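Local coordinates for protein dTDP-4-amino-4,6-dideoxyglucose formyltransferase (Shewanella sp. FDAARGOS_354, PDB 6V2T) that probably transfers a formyl group from a folate cofactor to the sugar amine of dTDP-4-amino-4,6-dideoxyglucose, a step linked to O-antigen synthesis, at residues R126-Q131 with N210-F215; I165-T170 with L235-S240; D243-Y248 with K256-L261. All blocks are in the same frame, centred on the assembly; numbering follows the deposited sequence. Where two conformers were deposited one is given.

Contact 1. Residues R126-Q131 with N210-F215; sequences RGWFPQ and NGISDF. With 0FX (dTDP-4-amino-4,6-dideoxyglucose), chain G; FOL (folic acid), chain H.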
loop_
_atom_site.group_PDB
_atom_site.type_symbol
_atom_site.label_atom_id
_atom_site.label_comp_id
_atom_site.label_asym_id
_atom_site.label_seq_id
_atom_site.Cartn_x
_atom_site.Cartn_y
_atom_site.Cartn_z
ATOM N N ARG B 126 10.385 -7.772 -23.712
ATOM C CA ARG B 126 9.999 -9.174 -23.969
ATOM C C ARG B 126 10.222 -9.952 -22.667
ATOM O O ARG B 126 11.081 -9.553 -21.863
ATOM C CB ARG B 126 10.792 -9.776 -25.135
ATOM C CG ARG B 126 10.534 -9.128 -26.497
ATOM C CD ARG B 126 11.656 -9.361 -27.496
ATOM N NE ARG B 126 11.991 -10.770 -27.483
ATOM C CZ ARG B 126 13.221 -11.279 -27.537
ATOM N NH1 ARG B 126 14.272 -10.500 -27.740
ATOM N NH2 ARG B 126 13.388 -12.574 -27.370
ATOM N N GLY B 127 9.465 -11.033 -22.472
ATOM C CA GLY B 127 9.644 -11.956 -21.330
ATOM C C GLY B 127 8.853 -11.550 -20.112
ATOM O O GLY B 127 7.674 -11.297 -20.267
ATOM N N TRP B 128 9.461 -11.516 -18.924
ATOM C CA TRP B 128 8.704 -11.497 -17.648
ATOM C C TRP B 128 8.167 -10.115 -17.281
ATOM O O TRP B 128 8.908 -9.129 -17.313
ATOM C CB TRP B 128 9.545 -12.079 -16.524
ATOM C CG TRP B 128 9.568 -13.556 -16.680
ATOM C CD1 TRP B 128 10.352 -14.295 -17.525
ATOM C CD2 TRP B 128 8.641 -14.460 -16.076
ATOM N NE1 TRP B 128 10.026 -15.623 -17.415
ATOM C CE2 TRP B 128 8.985 -15.754 -16.529
ATOM C CE3 TRP B 128 7.643 -14.311 -15.109
ATOM C CZ2 TRP B 128 8.317 -16.894 -16.076
ATOM C CZ3 TRP B 128 6.986 -15.436 -14.666
ATOM C CH2 TRP B 128 7.315 -16.704 -15.150
ATOM N N PHE B 129 6.888 -10.064 -16.925
ATOM C CA PHE B 129 6.267 -8.898 -16.262
ATOM C C PHE B 129 6.692 -7.604 -16.969
ATOM O O PHE B 129 7.228 -6.687 -16.346
ATOM C CB PHE B 129 6.601 -8.876 -14.774
ATOM C CG PHE B 129 6.344 -10.169 -14.016
ATOM C CD1 PHE B 129 5.410 -11.091 -14.442
ATOM C CD2 PHE B 129 7.044 -10.449 -12.855
ATOM C CE1 PHE B 129 5.186 -12.269 -13.744
ATOM C CE2 PHE B 129 6.815 -11.617 -12.144
ATOM C CZ PHE B 129 5.879 -12.524 -12.587
ATOM N N PRO B 130 6.373 -7.451 -18.261
ATOM C CA PRO B 130 6.838 -6.285 -19.033
ATOM C C PRO B 130 6.572 -4.921 -18.394
ATOM O O PRO B 130 7.432 -4.096 -18.432
ATOM C CB PRO B 130 6.121 -6.463 -20.376
ATOM C CG PRO B 130 6.018 -7.967 -20.491
ATOM C CD PRO B 130 5.615 -8.398 -19.091
ATOM N N GLN B 131 5.401 -4.715 -17.781
ATOM C CA GLN B 131 5.050 -3.418 -17.169
ATOM C C GLN B 131 5.956 -3.125 -15.965
ATOM O O GLN B 131 6.214 -1.978 -15.762
ATOM C CB GLN B 131 3.551 -3.367 -16.852
ATOM C CG GLN B 131 3.196 -4.051 -15.544
ATOM C CD GLN B 131 3.181 -5.563 -15.628
ATOM O OE1 GLN B 131 3.211 -6.150 -16.697
ATOM N NE2 GLN B 131 3.084 -6.195 -14.473
ATOM N N ASN B 210 13.730 -9.767 -20.639
ATOM C CA ASN B 210 13.914 -9.856 -19.174
ATOM C C ASN B 210 13.505 -11.257 -18.754
ATOM O O ASN B 210 12.416 -11.666 -19.123
ATOM C CB ASN B 210 13.051 -8.830 -18.451
ATOM C CG ASN B 210 13.450 -7.428 -18.830
ATOM O OD1 ASN B 210 14.625 -7.081 -18.716
ATOM N ND2 ASN B 210 12.523 -6.675 -19.386
ATOM N N GLY B 211 14.355 -11.962 -18.026
ATOM C CA GLY B 211 14.014 -13.287 -17.506
ATOM C C GLY B 211 13.483 -13.212 -16.090
ATOM O O GLY B 211 13.588 -12.149 -15.445
ATOM N N ILE B 212 13.044 -14.349 -15.568
ATOM C CA ILE B 212 12.517 -14.417 -14.175
ATOM C C ILE B 212 13.619 -13.977 -13.208
ATOM O O ILE B 212 13.310 -13.298 -12.243
ATOM C CB ILE B 212 11.978 -15.813 -13.833
ATOM C CG1 ILE B 212 11.391 -15.838 -12.423
ATOM C CG2 ILE B 212 13.043 -16.880 -14.003
ATOM C CD1 ILE B 212 10.469 -17.008 -12.168
ATOM N N SER B 213 14.875 -14.329 -13.468
ATOM C CA SER B 213 15.996 -13.990 -12.557
ATOM C C SER B 213 16.278 -12.472 -12.588
ATOM O O SER B 213 16.745 -11.922 -11.572
ATOM C CB SER B 213 17.205 -14.847 -12.866
ATOM O OG SER B 213 17.745 -14.501 -14.122
ATOM N N ASP B 214 15.969 -11.777 -13.679
ATOM C CA ASP B 214 16.132 -10.304 -13.723
ATOM C C ASP B 214 15.084 -9.711 -12.767
ATOM O O ASP B 214 15.439 -8.811 -12.016
ATOM C CB ASP B 214 16.084 -9.796 -15.164
ATOM C CG ASP B 214 17.128 -10.504 -16.012
ATOM O OD1 ASP B 214 18.315 -10.455 -15.637
ATOM O OD2 ASP B 214 16.744 -11.172 -16.970
ATOM N N PHE B 215 13.851 -10.227 -12.774
ATOM C CA PHE B 215 12.785 -9.744 -11.862
ATOM C C PHE B 215 13.243 -9.950 -10.414
ATOM O O PHE B 215 13.243 -8.997 -9.640
ATOM C CB PHE B 215 11.456 -10.452 -12.144
ATOM C CG PHE B 215 10.371 -10.073 -11.169
ATOM C CD1 PHE B 215 9.817 -8.805 -11.198
ATOM C CD2 PHE B 215 9.974 -10.947 -10.169
ATOM C CE1 PHE B 215 8.854 -8.435 -10.269
ATOM C CE2 PHE B 215 8.981 -10.591 -9.269
ATOM C CZ PHE B 215 8.423 -9.329 -9.321
HETATM O O4P 0FX G . 0.470 -12.463 -16.786
HETATM P P2 0FX G . 0.163 -13.837 -16.185
HETATM O O3P 0FX G . -0.977 -14.526 -16.865
HETATM O O1G 0FX G . 1.475 -14.636 -16.514
HETATM C C1G 0FX G . 1.356 -15.864 -17.229
HETATM C C2G 0FX G . 2.271 -16.829 -16.500
HETATM O O2G 0FX G . 1.909 -17.053 -15.125
HETATM C C3G 0FX G . 3.665 -16.227 -16.547
HETATM O O3G 0FX G . 4.548 -17.192 -15.957
HETATM C C4G 0FX G . 4.073 -15.848 -17.984
HETATM N N4A 0FX G . 5.292 -15.035 -17.937
HETATM C C5G 0FX G . 3.035 -15.043 -18.759
HETATM C C6G 0FX G . 3.432 -14.920 -20.244
HETATM O O5G 0FX G . 1.763 -15.678 -18.605
HETATM O OPP 0FX G . -0.337 -14.052 -14.577
HETATM P P 0FX G . 0.825 -13.880 -13.539
HETATM O O1P 0FX G . 1.966 -14.782 -13.600
HETATM O O2P 0FX G . 0.216 -14.119 -12.184
HETATM O O5 0FX G . 1.313 -12.388 -13.384
HETATM C C5 0FX G . 0.410 -11.317 -13.461
HETATM C C4 0FX G . 1.089 -10.113 -12.794
HETATM O O4 0FX G . 1.225 -10.294 -11.384
HETATM C C3 0FX G . 2.538 -9.869 -13.248
HETATM O O3 0FX G . 2.608 -9.191 -14.494
HETATM C C2 0FX G . 3.187 -9.101 -12.070
HETATM C C1 0FX G . 2.357 -9.666 -10.884
HETATM N N11 0FX G . 3.151 -10.639 -10.147
HETATM C C61 0FX G . 3.009 -11.971 -10.321
HETATM C C51 0FX G . 3.787 -12.843 -9.563
HETATM C C5A 0FX G . 3.648 -14.350 -9.755
HETATM C C21 0FX G . 4.020 -10.147 -9.254
HETATM O O21 0FX G . 4.132 -8.802 -9.116
HETATM N N31 0FX G . 4.807 -10.959 -8.508
HETATM C C41 0FX G . 4.700 -12.307 -8.647
HETATM O O41 0FX G . 5.538 -13.106 -7.922
HETATM N N1 FOL H . 7.084 -20.358 -26.663
HETATM C C2 FOL H . 7.855 -20.011 -27.706
HETATM N NA2 FOL H . 8.616 -20.928 -28.295
HETATM N N3 FOL H . 7.839 -18.738 -28.206
HETATM C C4 FOL H . 7.095 -17.793 -27.612
HETATM O O4 FOL H . 7.147 -16.651 -28.142
HETATM C C4A FOL H . 6.289 -18.132 -26.529
HETATM N N5 FOL H . 5.546 -17.242 -25.872
HETATM C C6 FOL H . 5.006 -17.481 -24.528
HETATM C C7 FOL H . 4.601 -18.965 -24.452
HETATM N N8 FOL H . 5.577 -19.851 -25.024
HETATM C C8A FOL H . 6.315 -19.455 -26.073
HETATM C C9 FOL H . 5.903 -16.868 -23.389
HETATM N N10 FOL H . 5.882 -17.654 -22.153
HETATM C C11 FOL H . 9.121 -18.547 -19.618
HETATM C C12 FOL H . 7.840 -19.053 -19.384
HETATM C C13 FOL H . 6.776 -18.730 -20.233
HETATM C C14 FOL H . 6.955 -17.926 -21.339
HETATM C C15 FOL H . 8.237 -17.446 -21.586
HETATM C C16 FOL H . 9.306 -17.750 -20.739
HETATM C C FOL H . 10.277 -18.918 -18.720
HETATM O O FOL H . 10.138 -19.924 -18.059
HETATM N N FOL H . 11.436 -18.256 -18.689
HETATM O O HOH W 1 9.965 -7.749 -19.327
#
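Phe129 meets Phe215 in a T-shaped pair. The CD2 and CE2 edge of Phe129 stands on the Phe215 ring, close to its centre. The centroids are 4.8 Å apart and the planes are nearly perpendicular, at 89°. One face of Phe129 is left to the nucleotide sugar, whose deoxyribose packs there, with C3 3.3 Å from Phe129 CD1. The opposite face lies against the Trp128 indole.

Trp128 is itself sandwiched. Ile212 CB makes a CH-pi contact 4.0 Å from the centroid of the five-membered ring, almost on its normal. With CG anti to the carbonyl carbon (chi1 -76°), the indole lies between Ile212 and the ligand amine N4A on its opposite face, with the benzamide end of the folate at its edge.

Behind the rings, two backbone hydrogen bonds set the register. Asn210 N donates to Arg126 O at 2.9 Å, and Trp128 N to Asn210 O at 3.0 Å. They make a short parallel bridge centred on Gly127. A water accepts from Asn210 ND2 at 2.8 Å and also lies within bonding distance of Trp128 O. Gly211 is at the N-cap position of helix 212-219, and its own N donates to Asp214 OD2 at 2.7 Å. Farther along the first segment, Gln131 NE2 binds ligand O3 at 3.0 Å, and Ser171 is a second partner of that nitrogen. The Arg126 guanidinium turns away to the carbonyls of Ile152 and Lys206, with a weak bond from NE to that of Asp153. The arrangement forms a wall of the substrate and folate pocket of a sugar N-formyltransferase.

Contact 2. Residues I165-T170 with L235-S240; sequences IFEWDT and LLRALS. With NA (sodium ion), chain J; EDO (1,2-ethanediol), chain I.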
loop_
_atom_site.group_PDB
_atom_site.type_symbol
_atom_site.label_atom_id
_atom_site.label_comp_id
_atom_site.label_asym_id
_atom_site.label_seq_id
_atom_site.Cartn_x
_atom_site.Cartn_y
_atom_site.Cartn_z
ATOM N N ILE B 165 1.605 4.575 -19.617
ATOM C CA ILE B 165 2.033 4.471 -18.198
ATOM C C ILE B 165 2.032 5.869 -17.586
ATOM O O ILE B 165 2.704 6.754 -18.139
ATOM C CB ILE B 165 3.412 3.830 -18.083
ATOM C CG1 ILE B 165 3.423 2.453 -18.743
ATOM C CG2 ILE B 165 3.829 3.752 -16.612
ATOM C CD1 ILE B 165 4.728 1.743 -18.598
ATOM N N PHE B 166 1.384 6.017 -16.436
ATOM C CA PHE B 166 1.366 7.289 -15.679
ATOM C C PHE B 166 2.369 7.226 -14.527
ATOM O O PHE B 166 2.722 6.097 -14.075
ATOM C CB PHE B 166 -0.073 7.579 -15.268
ATOM C CG PHE B 166 -1.062 7.528 -16.407
ATOM C CD1 PHE B 166 -1.006 8.457 -17.435
ATOM C CD2 PHE B 166 -2.044 6.558 -16.460
ATOM C CE1 PHE B 166 -1.917 8.426 -18.483
ATOM C CE2 PHE B 166 -2.949 6.519 -17.514
ATOM C CZ PHE B 166 -2.886 7.449 -18.525
ATOM N N GLU B 167 2.816 8.408 -14.076
ATOM C CA GLU B 167 3.701 8.651 -12.903
ATOM C C GLU B 167 3.190 7.889 -11.673
ATOM O O GLU B 167 3.991 7.469 -10.853
ATOM C CB GLU B 167 3.686 10.146 -12.552
ATOM C CG GLU B 167 4.916 10.927 -13.000
ATOM C CD GLU B 167 5.996 10.165 -13.749
ATOM O OE1 GLU B 167 6.847 9.547 -13.082
ATOM O OE2 GLU B 167 6.020 10.237 -14.993
ATOM N N TRP B 168 1.865 7.849 -11.520
ATOM C CA TRP B 168 1.195 7.347 -10.286
ATOM C C TRP B 168 0.778 5.877 -10.458
ATOM O O TRP B 168 -0.009 5.402 -9.642
ATOM C CB TRP B 168 -0.034 8.187 -9.957
ATOM C CG TRP B 168 -1.036 8.242 -11.065
ATOM C CD1 TRP B 168 -2.104 7.423 -11.292
ATOM C CD2 TRP B 168 -1.079 9.243 -12.087
ATOM N NE1 TRP B 168 -2.793 7.833 -12.404
ATOM C CE2 TRP B 168 -2.181 8.944 -12.914
ATOM C CE3 TRP B 168 -0.270 10.338 -12.391
ATOM C CZ2 TRP B 168 -2.494 9.710 -14.035
ATOM C CZ3 TRP B 168 -0.585 11.093 -13.502
ATOM C CH2 TRP B 168 -1.684 10.793 -14.299
ATOM N N ASP B 169 1.287 5.180 -11.467
ATOM C CA ASP B 169 0.934 3.762 -11.721
ATOM C C ASP B 169 1.854 2.862 -10.899
ATOM O O ASP B 169 3.113 3.066 -10.941
ATOM C CB ASP B 169 1.079 3.402 -13.201
ATOM C CG ASP B 169 -0.107 3.757 -14.072
ATOM O OD1 ASP B 169 -1.219 3.915 -13.536
ATOM O OD2 ASP B 169 0.086 3.794 -15.299
ATOM N N THR B 170 1.273 1.829 -10.287
ATOM C CA THR B 170 1.995 0.605 -9.866
ATOM C C THR B 170 1.979 -0.399 -11.009
ATOM O O THR B 170 1.255 -0.205 -12.014
ATOM C CB THR B 170 1.349 -0.018 -8.623
ATOM O OG1 THR B 170 0.017 -0.383 -8.994
ATOM C CG2 THR B 170 1.330 0.952 -7.468
ATOM N N LEU B 235 11.034 2.563 -8.732
ATOM C CA LEU B 235 11.407 1.149 -8.454
ATOM C C LEU B 235 10.336 0.486 -7.575
ATOM O O LEU B 235 9.912 -0.673 -7.909
ATOM C CB LEU B 235 12.758 1.127 -7.739
ATOM C CG LEU B 235 13.212 -0.219 -7.182
ATOM C CD1 LEU B 235 13.309 -1.231 -8.299
ATOM C CD2 LEU B 235 14.563 -0.081 -6.459
ATOM N N LEU B 236 9.964 1.130 -6.460
ATOM C CA LEU B 236 9.012 0.509 -5.483
ATOM C C LEU B 236 7.605 0.418 -6.111
ATOM O O LEU B 236 6.950 -0.612 -5.918
ATOM C CB LEU B 236 9.010 1.305 -4.178
ATOM C CG LEU B 236 10.333 1.321 -3.421
ATOM C CD1 LEU B 236 10.219 2.195 -2.181
ATOM C CD2 LEU B 236 10.796 -0.087 -3.059
ATOM N N ARG B 237 7.161 1.419 -6.875
ATOM C CA ARG B 237 5.835 1.321 -7.559
ATOM C C ARG B 237 5.857 0.232 -8.635
ATOM O O ARG B 237 4.832 -0.518 -8.728
ATOM C CB ARG B 237 5.320 2.688 -8.028
ATOM C CG ARG B 237 5.888 3.196 -9.343
ATOM C CD ARG B 237 5.433 4.644 -9.507
ATOM N NE ARG B 237 6.144 5.321 -10.574
ATOM C CZ ARG B 237 5.803 5.352 -11.857
ATOM N NH1 ARG B 237 4.727 4.728 -12.323
ATOM N NH2 ARG B 237 6.574 6.026 -12.689
ATOM N N ALA B 238 6.991 0.036 -9.338
ATOM C CA ALA B 238 7.162 -1.011 -10.367
ATOM C C ALA B 238 7.000 -2.391 -9.718
ATOM O O ALA B 238 6.515 -3.296 -10.381
ATOM C CB ALA B 238 8.525 -0.927 -11.022
ATOM N N LEU B 239 7.450 -2.527 -8.473
ATOM C CA LEU B 239 7.540 -3.815 -7.730
ATOM C C LEU B 239 6.301 -4.006 -6.829
ATOM O O LEU B 239 6.218 -5.025 -6.120
ATOM C CB LEU B 239 8.839 -3.801 -6.937
ATOM C CG LEU B 239 10.099 -3.918 -7.799
ATOM C CD1 LEU B 239 11.352 -3.941 -6.933
ATOM C CD2 LEU B 239 10.073 -5.138 -8.714
ATOM N N SER B 240 5.338 -3.104 -6.908
ATOM C CA SER B 240 4.095 -3.134 -6.110
ATOM C C SER B 240 2.956 -3.621 -6.983
ATOM O O SER B 240 2.655 -2.994 -8.015
ATOM C CB SER B 240 3.820 -1.823 -5.471
ATOM O OG SER B 240 4.917 -1.480 -4.651
HETATM NA NA NA J . -1.526 4.199 -8.552
HETATM C C1 EDO I . 5.725 7.100 -16.073
HETATM O O1 EDO I . 6.364 5.962 -15.498
HETATM C C2 EDO I . 6.723 7.839 -16.867
HETATM O O2 EDO I . 7.914 8.052 -16.101
HETATM O O HOH W 2 -3.569 4.601 -9.408
HETATM O O HOH W 3 -1.487 2.823 -6.534
#
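Arg237 NH1 is held by two backbone carbonyls of the 165-170 loop. Its bond to Asp169 O is 2.7 Å and nearly straight; the oxygen lies in the guanidinium plane and offers a lone pair. The bond to Phe166 O, at 3.0 Å, is weak and bent. Glu167 O sits over the guanidinium face, 3.0 Å from Arg237 CZ, and receives no N-H.

The Arg237 chain runs extended from CG to NE, carrying the group from the helix end to the loop. One Glu167 conformer puts OE1 3.6 Å from Arg237 NH2, well off the guanidinium plane; with a second conformer deposited, this charge pairing is doubtful. Arg237 NE pairs with Asp234, and a 1,2-ethanediol molecule takes NH2.

Within the loop, Phe166 N donates to Asp169 OD2 at 2.8 Å, and Arg177 forms a salt bridge with that carboxylate. Thr170 CB packs 3.3 Å from Ser240 O, while its CA-H approaches Arg237 O. Trp168 O binds the sodium ion at 2.2 Å, with Asn173, Ala263 and two waters completing the site. The motif is a type I beta turn, Phe166 to Asp169, leading to Thr170 as N-cap of helix 171-194 and clasped by an arginine of helix 229-238.

Contact 3. Residues D243-Y248 with K256-L261; sequences DFNNAY and KVYIRL. With 0FX (dTDP-4-amino-4,6-dideoxyglucose), chain G.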
loop_
_atom_site.group_PDB
_atom_site.type_symbol
_atom_site.label_atom_id
_atom_site.label_comp_id
_atom_site.label_asym_id
_atom_site.label_seq_id
_atom_site.Cartn_x
_atom_site.Cartn_y
_atom_site.Cartn_z
ATOM N N ASP B 243 -1.069 -7.865 -3.413
ATOM C CA ASP B 243 -0.512 -8.506 -2.195
ATOM C C ASP B 243 0.740 -9.306 -2.517
ATOM O O ASP B 243 1.260 -9.951 -1.574
ATOM C CB ASP B 243 -1.541 -9.416 -1.530
ATOM C CG ASP B 243 -2.586 -8.609 -0.790
ATOM O OD1 ASP B 243 -2.210 -7.573 -0.200
ATOM O OD2 ASP B 243 -3.755 -9.001 -0.841
ATOM N N PHE B 244 1.256 -9.240 -3.751
ATOM C CA PHE B 244 2.475 -10.008 -4.119
ATOM C C PHE B 244 3.606 -9.561 -3.195
ATOM O O PHE B 244 3.697 -8.369 -2.874
ATOM C CB PHE B 244 2.784 -9.901 -5.620
ATOM C CG PHE B 244 1.996 -10.862 -6.473
ATOM C CD1 PHE B 244 1.076 -10.403 -7.406
ATOM C CD2 PHE B 244 2.159 -12.233 -6.323
ATOM C CE1 PHE B 244 0.328 -11.288 -8.168
ATOM C CE2 PHE B 244 1.422 -13.121 -7.096
ATOM C CZ PHE B 244 0.513 -12.643 -8.017
ATOM N N ASN B 245 4.419 -10.522 -2.762
ATOM C CA ASN B 245 5.646 -10.310 -1.959
ATOM C C ASN B 245 6.778 -10.076 -2.937
ATOM O O ASN B 245 7.317 -11.062 -3.445
ATOM C CB ASN B 245 5.912 -11.512 -1.043
ATOM C CG ASN B 245 4.817 -11.682 -0.012
ATOM O OD1 ASN B 245 4.727 -10.906 0.938
ATOM N ND2 ASN B 245 3.978 -12.684 -0.200
ATOM N N ASN B 246 7.021 -8.828 -3.316
ATOM C CA ASN B 246 8.019 -8.551 -4.378
ATOM C C ASN B 246 9.256 -7.925 -3.738
ATOM O O ASN B 246 10.212 -8.672 -3.431
ATOM C CB ASN B 246 7.401 -7.762 -5.534
ATOM C CG ASN B 246 6.353 -8.523 -6.320
ATOM O OD1 ASN B 246 6.397 -9.751 -6.439
ATOM N ND2 ASN B 246 5.401 -7.797 -6.875
ATOM N N ALA B 247 9.301 -6.599 -3.633
ATOM C CA ALA B 247 10.470 -5.859 -3.126
ATOM C C ALA B 247 10.682 -6.250 -1.662
ATOM O O ALA B 247 9.699 -6.313 -0.920
ATOM C CB ALA B 247 10.266 -4.377 -3.295
ATOM N N TYR B 248 11.923 -6.502 -1.282
ATOM C CA TYR B 248 12.339 -6.758 0.117
ATOM C C TYR B 248 13.772 -6.276 0.302
ATOM O O TYR B 248 14.487 -6.173 -0.694
ATOM C CB TYR B 248 12.236 -8.244 0.461
ATOM C CG TYR B 248 13.220 -9.083 -0.298
ATOM C CD1 TYR B 248 12.920 -9.546 -1.570
ATOM C CD2 TYR B 248 14.479 -9.352 0.217
ATOM C CE1 TYR B 248 13.824 -10.298 -2.297
ATOM C CE2 TYR B 248 15.402 -10.090 -0.503
ATOM C CZ TYR B 248 15.062 -10.584 -1.751
ATOM O OH TYR B 248 15.967 -11.286 -2.481
ATOM N N LYS B 256 13.417 -11.003 6.105
ATOM C CA LYS B 256 13.151 -10.063 4.987
ATOM C C LYS B 256 12.091 -9.059 5.426
ATOM O O LYS B 256 11.111 -9.461 6.094
ATOM C CB LYS B 256 12.700 -10.833 3.739
ATOM C CG LYS B 256 13.816 -11.623 3.062
ATOM C CD LYS B 256 13.364 -12.495 1.916
ATOM C CE LYS B 256 14.453 -13.452 1.481
ATOM N NZ LYS B 256 14.160 -14.062 0.164
ATOM N N VAL B 257 12.277 -7.806 5.029
ATOM C CA VAL B 257 11.203 -6.789 5.122
ATOM C C VAL B 257 10.681 -6.546 3.711
ATOM O O VAL B 257 11.434 -6.012 2.920
ATOM C CB VAL B 257 11.705 -5.505 5.779
ATOM C CG1 VAL B 257 10.586 -4.481 5.810
ATOM C CG2 VAL B 257 12.230 -5.783 7.186
ATOM N N TYR B 258 9.424 -6.891 3.438
ATOM C CA TYR B 258 8.782 -6.617 2.123
ATOM C C TYR B 258 8.229 -5.189 2.124
ATOM O O TYR B 258 7.537 -4.762 3.102
ATOM C CB TYR B 258 7.733 -7.674 1.759
ATOM C CG TYR B 258 8.345 -9.013 1.429
ATOM C CD1 TYR B 258 8.754 -9.325 0.139
ATOM C CD2 TYR B 258 8.586 -9.945 2.426
ATOM C CE1 TYR B 258 9.330 -10.551 -0.157
ATOM C CE2 TYR B 258 9.165 -11.169 2.147
ATOM C CZ TYR B 258 9.529 -11.479 0.851
ATOM O OH TYR B 258 10.111 -12.674 0.577
ATOM N N ILE B 259 8.522 -4.479 1.031
ATOM C CA ILE B 259 8.130 -3.066 0.814
ATOM C C ILE B 259 7.130 -3.008 -0.335
ATOM O O ILE B 259 7.439 -3.543 -1.402
ATOM C CB ILE B 259 9.381 -2.217 0.529
ATOM C CG1 ILE B 259 10.384 -2.304 1.679
ATOM C CG2 ILE B 259 8.996 -0.779 0.234
ATOM C CD1 ILE B 259 9.927 -1.607 2.948
ATOM N N ARG B 260 6.011 -2.314 -0.125
ATOM C CA ARG B 260 4.979 -2.041 -1.148
ATOM C C ARG B 260 4.724 -0.539 -1.083
ATOM O O ARG B 260 4.854 0.045 0.027
ATOM C CB ARG B 260 3.704 -2.850 -0.905
ATOM C CG ARG B 260 3.882 -4.357 -1.026
ATOM C CD ARG B 260 2.693 -5.195 -0.535
ATOM N NE ARG B 260 3.060 -6.617 -0.568
ATOM C CZ ARG B 260 3.595 -7.322 0.462
ATOM N NH1 ARG B 260 3.905 -8.593 0.295
ATOM N NH2 ARG B 260 3.815 -6.784 1.661
ATOM N N LEU B 261 4.364 0.045 -2.213
ATOM C CA LEU B 261 4.065 1.498 -2.324
ATOM C C LEU B 261 2.786 1.658 -3.128
ATOM O O LEU B 261 2.581 0.899 -4.098
ATOM C CB LEU B 261 5.252 2.195 -3.003
ATOM C CG LEU B 261 5.179 3.721 -3.112
ATOM C CD1 LEU B 261 6.521 4.341 -2.785
ATOM C CD2 LEU B 261 4.737 4.146 -4.502
HETATM O O4P 0FX G . 0.470 -12.463 -16.786
HETATM P P2 0FX G . 0.163 -13.837 -16.185
HETATM O O3P 0FX G . -0.977 -14.526 -16.865
HETATM O O1G 0FX G . 1.475 -14.636 -16.514
HETATM C C1G 0FX G . 1.356 -15.864 -17.229
HETATM C C2G 0FX G . 2.271 -16.829 -16.500
HETATM O O2G 0FX G . 1.909 -17.053 -15.125
HETATM C C3G 0FX G . 3.665 -16.227 -16.547
HETATM O O3G 0FX G . 4.548 -17.192 -15.957
HETATM C C4G 0FX G . 4.073 -15.848 -17.984
HETATM N N4A 0FX G . 5.292 -15.035 -17.937
HETATM C C5G 0FX G . 3.035 -15.043 -18.759
HETATM C C6G 0FX G . 3.432 -14.920 -20.244
HETATM O O5G 0FX G . 1.763 -15.678 -18.605
HETATM O OPP 0FX G . -0.337 -14.052 -14.577
HETATM P P 0FX G . 0.825 -13.880 -13.539
HETATM O O1P 0FX G . 1.966 -14.782 -13.600
HETATM O O2P 0FX G . 0.216 -14.119 -12.184
HETATM O O5 0FX G . 1.313 -12.388 -13.384
HETATM C C5 0FX G . 0.410 -11.317 -13.461
HETATM C C4 0FX G . 1.089 -10.113 -12.794
HETATM O O4 0FX G . 1.225 -10.294 -11.384
HETATM C C3 0FX G . 2.538 -9.869 -13.248
HETATM O O3 0FX G . 2.608 -9.191 -14.494
HETATM C C2 0FX G . 3.187 -9.101 -12.070
HETATM C C1 0FX G . 2.357 -9.666 -10.884
HETATM N N11 0FX G . 3.151 -10.639 -10.147
HETATM C C61 0FX G . 3.009 -11.971 -10.321
HETATM C C51 0FX G . 3.787 -12.843 -9.563
HETATM C C5A 0FX G . 3.648 -14.350 -9.755
HETATM C C21 0FX G . 4.020 -10.147 -9.254
HETATM O O21 0FX G . 4.132 -8.802 -9.116
HETATM N N31 0FX G . 4.807 -10.959 -8.508
HETATM C C41 0FX G . 4.700 -12.307 -8.647
HETATM O O41 0FX G . 5.538 -13.106 -7.922
HETATM O O HOH W 4 6.768 -5.299 -3.419
#
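Tyr258 is packed on both faces by the other segment. Tyr248 CB lies over one face, 3.9 Å from the ring centroid, and Asn245 CB over the opposite face at 4.0 Å. Both are CH-pi contacts offset toward the rim. The two tyrosine side chains run side by side, and their rings meet obliquely, planes at 54°. Next to them along the strand, Ile259 N donates to Ala247 O at 2.9 Å. Tyr248 and Tyr258 form an antiparallel, non-hydrogen-bonded pair. A water links Ala247 N to Ile259 O.

This pairing is the base of the beta hairpin made by strands 248-250 and 256-266. The second strand also pairs antiparallel with a strand of the second subunit, so the sheet continues across the dimer interface. On the other side of the 243-248 loop, Phe244 lies over the thymine of the nucleotide sugar. Asn246 OD1 accepts from thymine N31 at 2.9 Å, and its ND2 donates to O21 at 2.8 Å.

Ala247 and Ile259 are buried; on the solvent side, Lys256 and Arg260 are partly exposed yet make specific contacts. Lys256 runs extended across the Tyr248 face. Its NZ makes a cation-pi contact, 4.4 Å from the centroid. Tyr248 CG sits between the backbone N and the carbonyl carbon (chi1 67°), which turns a ring face to the Lys256 chain. Near the exposed Asp243 and Asn245, Arg260 grips Phe244 O side-on, through NE at 3.0 Å and NH1 at 3.2 Å, both from one face of the carbonyl. Arg260 NH2 forms a salt bridge with Glu264 of the second subunit.

In the fold
From the N terminus, the chain first passes through most of the large mixed sheet and then enters contact 1 at 126-131. It enters contact 2 at 165-170 before 210-215 closes contact 1, and 235-240 then closes contact 2. These two long loops therefore cross. Contact 3 follows in series and closes a short hairpin. Contact 1 ties the formyltransferase part to helix 212-219, contact 2 ties the loop before helix 171-194 to helix 229-238, and contact 3 joins the C-terminal strands. Phe215 touches Leu239 of contact 2 and Asn246 of contact 3. Leu239 and Ser240 probably hydrogen-bond to Asn246 and Leu261, respectively. Contacts 1 and 3 share the nucleotide sugar; contacts 2 and 3 share the second subunit.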